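Local coordinates for protein Amy13K (Eubacterium rectale DSM 17629, PDB 6B3P) that binds maltooligosaccharides through two family 26 carbohydrate-binding modules, and so probably helps a surface-anchored alpha-amylase hold starch in the gut, at residues N24-T36 against M47-L61. Residues are numbered along the deposited sequence; the frame is centred on the assembly and turned at random.
Sequences NKPAGEWPGKTMT and MHLTLDNSTDYSLIL. With GLC (alpha-D-glucopyranose), chain C; GLC (alpha-D-glucopyranose), chain B; FMT (formic acid), chain S; FMT (formic acid), chain Q.
W30 meets I60 at the glycan-binding site. CG2 of I60 touches the rim of the indole in its plane, 3.7 Å from CH2. One glucose lies over a ring face, its C2 3.4 Å above the plane and central; P31 CB lies over the opposite face, toward its rim. CD1 of I60 reaches C1 of the next glucose at 3.8 Å. Replacing W30 by an alanine would probably cost the glucose its stacking platform and leave CG2 of I60 without its partner.

Other apolar contacts join 24-36 to the two strands. P26 CB rests on L49 CD2 (4.0 Å), and P26 CG approaches Y57 CE2. M35 CE packs on M47 CG at 3.9 Å, and M35 SD meets L61 CD2.

One hydrogen bond crosses the contact: K33 NZ to H48 O, 2.7 Å. The K33 chain is extended, with CG anti to the backbone N (chi1 -172°), and carries NZ to that carbonyl. Y57 OH donates to D52 O (2.6 Å) on an in-plane lone pair, tying the 51-56 loop to strand 57-62.

Strands 33-37 and 44-50 are antiparallel neighbours in the first module's sheet. Strand 16-20 separates 33-37 from 57-62; its Y18 meets W30 edge-to-face.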
loop_
_atom_site.group_PDB
_atom_site.type_symbol
_atom_site.label_atom_id
_atom_site.label_comp_id
_atom_site.label_asym_id
_atom_site.label_seq_id
_atom_site.Cartn_x
_atom_site.Cartn_y
_atom_site.Cartn_z
ATOM N N ASN A 24 -9.467 -21.889 -6.509
ATOM C CA ASN A 24 -9.635 -20.564 -5.913
ATOM C C ASN A 24 -8.821 -19.557 -6.716
ATOM O O ASN A 24 -7.686 -19.840 -7.077
ATOM C CB ASN A 24 -9.206 -20.553 -4.444
ATOM C CG ASN A 24 -10.036 -21.492 -3.585
ATOM O OD1 ASN A 24 -9.502 -22.362 -2.896
ATOM N ND2 ASN A 24 -11.349 -21.320 -3.627
ATOM N N LYS A 25 -9.407 -18.396 -7.002
ATOM C CA LYS A 25 -8.764 -17.373 -7.830
ATOM C C LYS A 25 -8.864 -15.997 -7.168
ATOM O O LYS A 25 -9.652 -15.156 -7.600
ATOM C CB LYS A 25 -9.408 -17.336 -9.220
ATOM C CG LYS A 25 -9.468 -18.684 -9.920
ATOM C CD LYS A 25 -10.242 -18.577 -11.225
ATOM C CE LYS A 25 -10.425 -19.929 -11.894
ATOM N NZ LYS A 25 -11.348 -20.823 -11.138
ATOM N N PRO A 26 -8.060 -15.761 -6.116
ATOM C CA PRO A 26 -8.184 -14.539 -5.308
ATOM C C PRO A 26 -7.891 -13.231 -6.050
ATOM O O PRO A 26 -8.336 -12.176 -5.592
ATOM C CB PRO A 26 -7.162 -14.757 -4.184
ATOM C CG PRO A 26 -6.233 -15.796 -4.682
ATOM C CD PRO A 26 -7.045 -16.678 -5.573
ATOM N N ALA A 27 -7.154 -13.288 -7.156
ATOM C CA ALA A 27 -6.892 -12.088 -7.949
ATOM C C ALA A 27 -7.876 -11.980 -9.113
ATOM O O ALA A 27 -7.739 -11.104 -9.970
ATOM C CB ALA A 27 -5.450 -12.087 -8.460
ATOM N N GLY A 28 -8.861 -12.877 -9.136
ATOM C CA GLY A 28 -9.917 -12.846 -10.134
ATOM C C GLY A 28 -9.712 -13.869 -11.231
ATOM O O GLY A 28 -8.651 -14.485 -11.323
ATOM N N GLU A 29 -10.741 -14.061 -12.052
ATOM C CA GLU A 29 -10.643 -14.945 -13.208
ATOM C C GLU A 29 -9.513 -14.488 -14.121
ATOM O O GLU A 29 -9.094 -13.331 -14.066
ATOM C CB GLU A 29 -11.961 -14.976 -13.987
ATOM C CG GLU A 29 -13.101 -15.685 -13.271
ATOM C CD GLU A 29 -14.346 -15.805 -14.131
ATOM O OE1 GLU A 29 -14.301 -15.394 -15.311
ATOM O OE2 GLU A 29 -15.371 -16.310 -13.628
ATOM N N TRP A 30 -9.025 -15.402 -14.954
ATOM C CA TRP A 30 -7.974 -15.093 -15.920
ATOM C C TRP A 30 -8.327 -13.811 -16.679
ATOM O O TRP A 30 -9.475 -13.641 -17.094
ATOM C CB TRP A 30 -7.787 -16.261 -16.893
ATOM C CG TRP A 30 -6.669 -16.042 -17.855
ATOM C CD1 TRP A 30 -6.766 -15.589 -19.139
ATOM C CD2 TRP A 30 -5.274 -16.251 -17.606
ATOM N NE1 TRP A 30 -5.516 -15.506 -19.707
ATOM C CE2 TRP A 30 -4.583 -15.905 -18.787
ATOM C CE3 TRP A 30 -4.542 -16.691 -16.500
ATOM C CZ2 TRP A 30 -3.196 -15.993 -18.891
ATOM C CZ3 TRP A 30 -3.165 -16.778 -16.605
ATOM C CH2 TRP A 30 -2.506 -16.429 -17.792
ATOM N N PRO A 31 -7.353 -12.902 -16.873
ATOM C CA PRO A 31 -5.913 -12.946 -16.580
ATOM C C PRO A 31 -5.501 -12.518 -15.168
ATOM O O PRO A 31 -4.308 -12.345 -14.919
ATOM C CB PRO A 31 -5.339 -11.970 -17.609
ATOM C CG PRO A 31 -6.406 -10.944 -17.758
ATOM C CD PRO A 31 -7.714 -11.681 -17.617
ATOM N N GLY A 32 -6.459 -12.353 -14.262
ATOM C CA GLY A 32 -6.149 -11.957 -12.898
ATOM C C GLY A 32 -6.223 -10.456 -12.701
ATOM O O GLY A 32 -7.021 -9.779 -13.348
ATOM N N LYS A 33 -5.384 -9.939 -11.806
ATOM C CA LYS A 33 -5.417 -8.525 -11.446
ATOM C C LYS A 33 -4.343 -7.716 -12.162
ATOM O O LYS A 33 -3.157 -8.041 -12.105
ATOM C CB LYS A 33 -5.257 -8.362 -9.936
ATOM C CG LYS A 33 -5.471 -6.939 -9.464
ATOM C CD LYS A 33 -5.543 -6.854 -7.955
ATOM C CE LYS A 33 -5.869 -5.441 -7.502
ATOM N NZ LYS A 33 -5.855 -5.309 -6.020
ATOM N N THR A 34 -4.773 -6.647 -12.826
ATOM C CA THR A 34 -3.859 -5.763 -13.544
ATOM C C THR A 34 -2.880 -5.110 -12.579
ATOM O O THR A 34 -3.268 -4.639 -11.510
ATOM C CB THR A 34 -4.619 -4.659 -14.317
ATOM O OG1 THR A 34 -5.559 -5.259 -15.214
ATOM C CG2 THR A 34 -3.652 -3.775 -15.114
ATOM N N MET A 35 -1.610 -5.095 -12.967
ATOM C CA MET A 35 -0.560 -4.484 -12.163
ATOM C C MET A 35 -0.316 -3.054 -12.632
ATOM O O MET A 35 -0.165 -2.798 -13.827
ATOM C CB MET A 35 0.723 -5.310 -12.251
ATOM C CG MET A 35 0.505 -6.791 -11.989
ATOM S SD MET A 35 2.003 -7.783 -12.093
ATOM C CE MET A 35 2.833 -7.313 -10.578
ATOM N N THR A 36 -0.279 -2.128 -11.678
ATOM C CA THR A 36 -0.151 -0.707 -11.982
ATOM C C THR A 36 1.313 -0.288 -11.981
ATOM O O THR A 36 2.111 -0.805 -11.200
ATOM C CB THR A 36 -0.933 0.157 -10.966
ATOM O OG1 THR A 36 -2.290 -0.296 -10.898
ATOM C CG2 THR A 36 -0.912 1.633 -11.361
ATOM N N MET A 47 1.079 -4.947 -7.920
ATOM C CA MET A 47 -0.286 -5.246 -7.493
ATOM C C MET A 47 -0.304 -5.601 -6.013
ATOM O O MET A 47 0.646 -6.190 -5.490
ATOM C CB MET A 47 -0.892 -6.392 -8.315
ATOM C CG MET A 47 -0.199 -7.743 -8.153
ATOM S SD MET A 47 -0.833 -8.729 -6.777
ATOM C CE MET A 47 -2.414 -9.258 -7.427
ATOM N N HIS A 48 -1.389 -5.224 -5.346
ATOM C CA HIS A 48 -1.615 -5.581 -3.954
ATOM C C HIS A 48 -2.845 -6.464 -3.856
ATOM O O HIS A 48 -3.751 -6.378 -4.684
ATOM C CB HIS A 48 -1.792 -4.334 -3.089
ATOM C CG HIS A 48 -0.563 -3.488 -2.994
ATOM N ND1 HIS A 48 0.337 -3.597 -1.957
ATOM C CD2 HIS A 48 -0.081 -2.523 -3.811
ATOM C CE1 HIS A 48 1.320 -2.734 -2.139
ATOM N NE2 HIS A 48 1.089 -2.068 -3.256
ATOM N N LEU A 49 -2.870 -7.315 -2.839
ATOM C CA LEU A 49 -3.977 -8.240 -2.658
ATOM C C LEU A 49 -4.058 -8.721 -1.221
ATOM O O LEU A 49 -3.042 -8.853 -0.539
ATOM C CB LEU A 49 -3.828 -9.441 -3.596
ATOM C CG LEU A 49 -5.089 -10.272 -3.852
ATOM C CD1 LEU A 49 -6.066 -9.517 -4.749
ATOM C CD2 LEU A 49 -4.725 -11.616 -4.463
ATOM N N THR A 50 -5.284 -8.966 -0.773
ATOM C CA THR A 50 -5.527 -9.665 0.478
ATOM C C THR A 50 -5.872 -11.097 0.130
ATOM O O THR A 50 -6.782 -11.337 -0.665
ATOM C CB THR A 50 -6.679 -9.041 1.294
ATOM O OG1 THR A 50 -6.372 -7.676 1.603
ATOM C CG2 THR A 50 -6.907 -9.823 2.594
ATOM N N LEU A 51 -5.147 -12.051 0.703
ATOM C CA LEU A 51 -5.527 -13.444 0.530
ATOM C C LEU A 51 -5.413 -14.287 1.791
ATOM O O LEU A 51 -4.774 -13.920 2.779
ATOM C CB LEU A 51 -4.710 -14.095 -0.594
ATOM C CG LEU A 51 -3.186 -14.019 -0.650
ATOM C CD1 LEU A 51 -2.511 -15.038 0.246
ATOM C CD2 LEU A 51 -2.766 -14.254 -2.084
ATOM N N ASP A 52 -6.080 -15.430 1.710
ATOM C CA ASP A 52 -6.199 -16.393 2.788
ATOM C C ASP A 52 -4.914 -17.205 2.940
ATOM O O ASP A 52 -4.548 -17.968 2.049
ATOM C CB ASP A 52 -7.400 -17.300 2.498
ATOM C CG ASP A 52 -7.533 -18.444 3.476
ATOM O OD1 ASP A 52 -6.958 -18.371 4.580
ATOM O OD2 ASP A 52 -8.235 -19.419 3.135
ATOM N N ASN A 53 -4.242 -17.043 4.079
ATOM C CA ASN A 53 -2.954 -17.700 4.310
ATOM C C ASN A 53 -3.093 -19.158 4.736
ATOM O O ASN A 53 -2.142 -19.751 5.241
ATOM C CB ASN A 53 -2.138 -16.930 5.360
ATOM C CG ASN A 53 -2.661 -17.118 6.783
ATOM O OD1 ASN A 53 -3.747 -17.653 7.003
ATOM N ND2 ASN A 53 -1.892 -16.638 7.757
ATOM N N SER A 54 -4.275 -19.732 4.537
ATOM C CA SER A 54 -4.489 -21.139 4.841
ATOM C C SER A 54 -3.648 -22.020 3.923
ATOM O O SER A 54 -3.353 -23.168 4.259
ATOM C CB SER A 54 -5.969 -21.508 4.702
ATOM O OG SER A 54 -6.772 -20.749 5.589
ATOM N N THR A 55 -3.260 -21.477 2.771
ATOM C CA THR A 55 -2.570 -22.257 1.751
ATOM C C THR A 55 -1.438 -21.503 1.069
ATOM O O THR A 55 -1.298 -20.288 1.218
ATOM C CB THR A 55 -3.543 -22.710 0.642
ATOM O OG1 THR A 55 -4.029 -21.561 -0.067
ATOM C CG2 THR A 55 -4.716 -23.485 1.222
ATOM N N ASP A 56 -0.631 -22.249 0.322
ATOM C CA ASP A 56 0.264 -21.665 -0.664
ATOM C C ASP A 56 -0.558 -21.344 -1.904
ATOM O O ASP A 56 -1.726 -21.725 -1.990
ATOM C CB ASP A 56 1.410 -22.619 -1.011
ATOM C CG ASP A 56 2.300 -22.925 0.174
ATOM O OD1 ASP A 56 2.420 -22.067 1.076
ATOM O OD2 ASP A 56 2.894 -24.024 0.197
ATOM N N TYR A 57 0.045 -20.640 -2.855
ATOM C CA TYR A 57 -0.599 -20.370 -4.136
ATOM C C TYR A 57 0.398 -20.465 -5.277
ATOM O O TYR A 57 1.609 -20.527 -5.059
ATOM C CB TYR A 57 -1.247 -18.984 -4.146
ATOM C CG TYR A 57 -2.376 -18.825 -3.155
ATOM C CD1 TYR A 57 -2.115 -18.512 -1.829
ATOM C CD2 TYR A 57 -3.699 -18.985 -3.543
ATOM C CE1 TYR A 57 -3.138 -18.368 -0.914
ATOM C CE2 TYR A 57 -4.734 -18.838 -2.631
ATOM C CZ TYR A 57 -4.443 -18.531 -1.318
ATOM O OH TYR A 57 -5.458 -18.382 -0.402
ATOM N N SER A 58 -0.134 -20.485 -6.493
ATOM C CA SER A 58 0.670 -20.392 -7.702
ATOM C C SER A 58 0.434 -19.039 -8.349
ATOM O O SER A 58 -0.673 -18.507 -8.286
ATOM C CB SER A 58 0.319 -21.513 -8.677
ATOM O OG SER A 58 0.651 -22.774 -8.132
ATOM N N LEU A 59 1.479 -18.497 -8.969
ATOM C CA LEU A 59 1.408 -17.208 -9.646
ATOM C C LEU A 59 1.742 -17.366 -11.125
ATOM O O LEU A 59 2.728 -18.009 -11.481
ATOM C CB LEU A 59 2.367 -16.205 -8.995
ATOM C CG LEU A 59 2.667 -14.925 -9.784
ATOM C CD1 LEU A 59 1.451 -14.007 -9.832
ATOM C CD2 LEU A 59 3.876 -14.205 -9.203
ATOM N N ILE A 60 0.908 -16.778 -11.976
ATOM C CA ILE A 60 1.212 -16.659 -13.396
ATOM C C ILE A 60 1.181 -15.192 -13.797
ATOM O O ILE A 60 0.126 -14.557 -13.794
ATOM C CB ILE A 60 0.224 -17.455 -14.272
ATOM C CG1 ILE A 60 0.374 -18.954 -14.002
ATOM C CG2 ILE A 60 0.470 -17.171 -15.758
ATOM C CD1 ILE A 60 -0.679 -19.813 -14.677
ATOM N N LEU A 61 2.354 -14.658 -14.121
ATOM C CA LEU A 61 2.466 -13.315 -14.672
ATOM C C LEU A 61 2.168 -13.375 -16.169
ATOM O O LEU A 61 2.612 -14.292 -16.859
ATOM C CB LEU A 61 3.858 -12.739 -14.405
ATOM C CG LEU A 61 4.193 -12.511 -12.927
ATOM C CD1 LEU A 61 5.694 -12.346 -12.728
ATOM C CD2 LEU A 61 3.447 -11.295 -12.393
HETATM C C1 GLC C . -5.949 -19.380 -19.241
HETATM C C2 GLC C . -4.449 -19.457 -19.046
HETATM C C3 GLC C . -4.126 -20.699 -18.230
HETATM C C4 GLC C . -4.926 -20.744 -16.942
HETATM C C5 GLC C . -6.397 -20.556 -17.233
HETATM C C6 GLC C . -7.171 -20.523 -15.925
HETATM O O2 GLC C . -3.777 -19.434 -20.284
HETATM O O3 GLC C . -2.770 -20.750 -17.921
HETATM O O4 GLC C . -4.694 -21.955 -16.270
HETATM O O5 GLC C . -6.569 -19.384 -17.967
HETATM O O6 GLC C . -8.519 -20.191 -16.063
HETATM C C1 GLC B . -3.875 -21.874 -15.112
HETATM C C2 GLC B . -2.824 -22.953 -15.139
HETATM C C3 GLC B . -3.407 -24.317 -14.825
HETATM C C4 GLC B . -4.259 -24.251 -13.567
HETATM C C5 GLC B . -5.244 -23.097 -13.637
HETATM C C6 GLC B . -6.102 -22.922 -12.389
HETATM O O2 GLC B . -2.217 -22.910 -16.389
HETATM O O3 GLC B . -2.396 -25.271 -14.714
HETATM O O4 GLC B . -4.909 -25.494 -13.423
HETATM O O5 GLC B . -4.540 -21.917 -13.880
HETATM O O6 GLC B . -7.043 -21.888 -12.477
HETATM C C FMT S . -3.160 -2.601 -6.796
HETATM O O1 FMT S . -3.204 -3.819 -6.718
HETATM O O2 FMT S . -2.655 -1.928 -5.904
HETATM C C FMT Q . -0.690 -25.648 0.566
HETATM O O1 FMT Q . 0.101 -24.977 1.218
HETATM O O2 FMT Q . -1.899 -25.463 0.630
HETATM O O HOH W 1 -6.702 -21.938 -1.195
#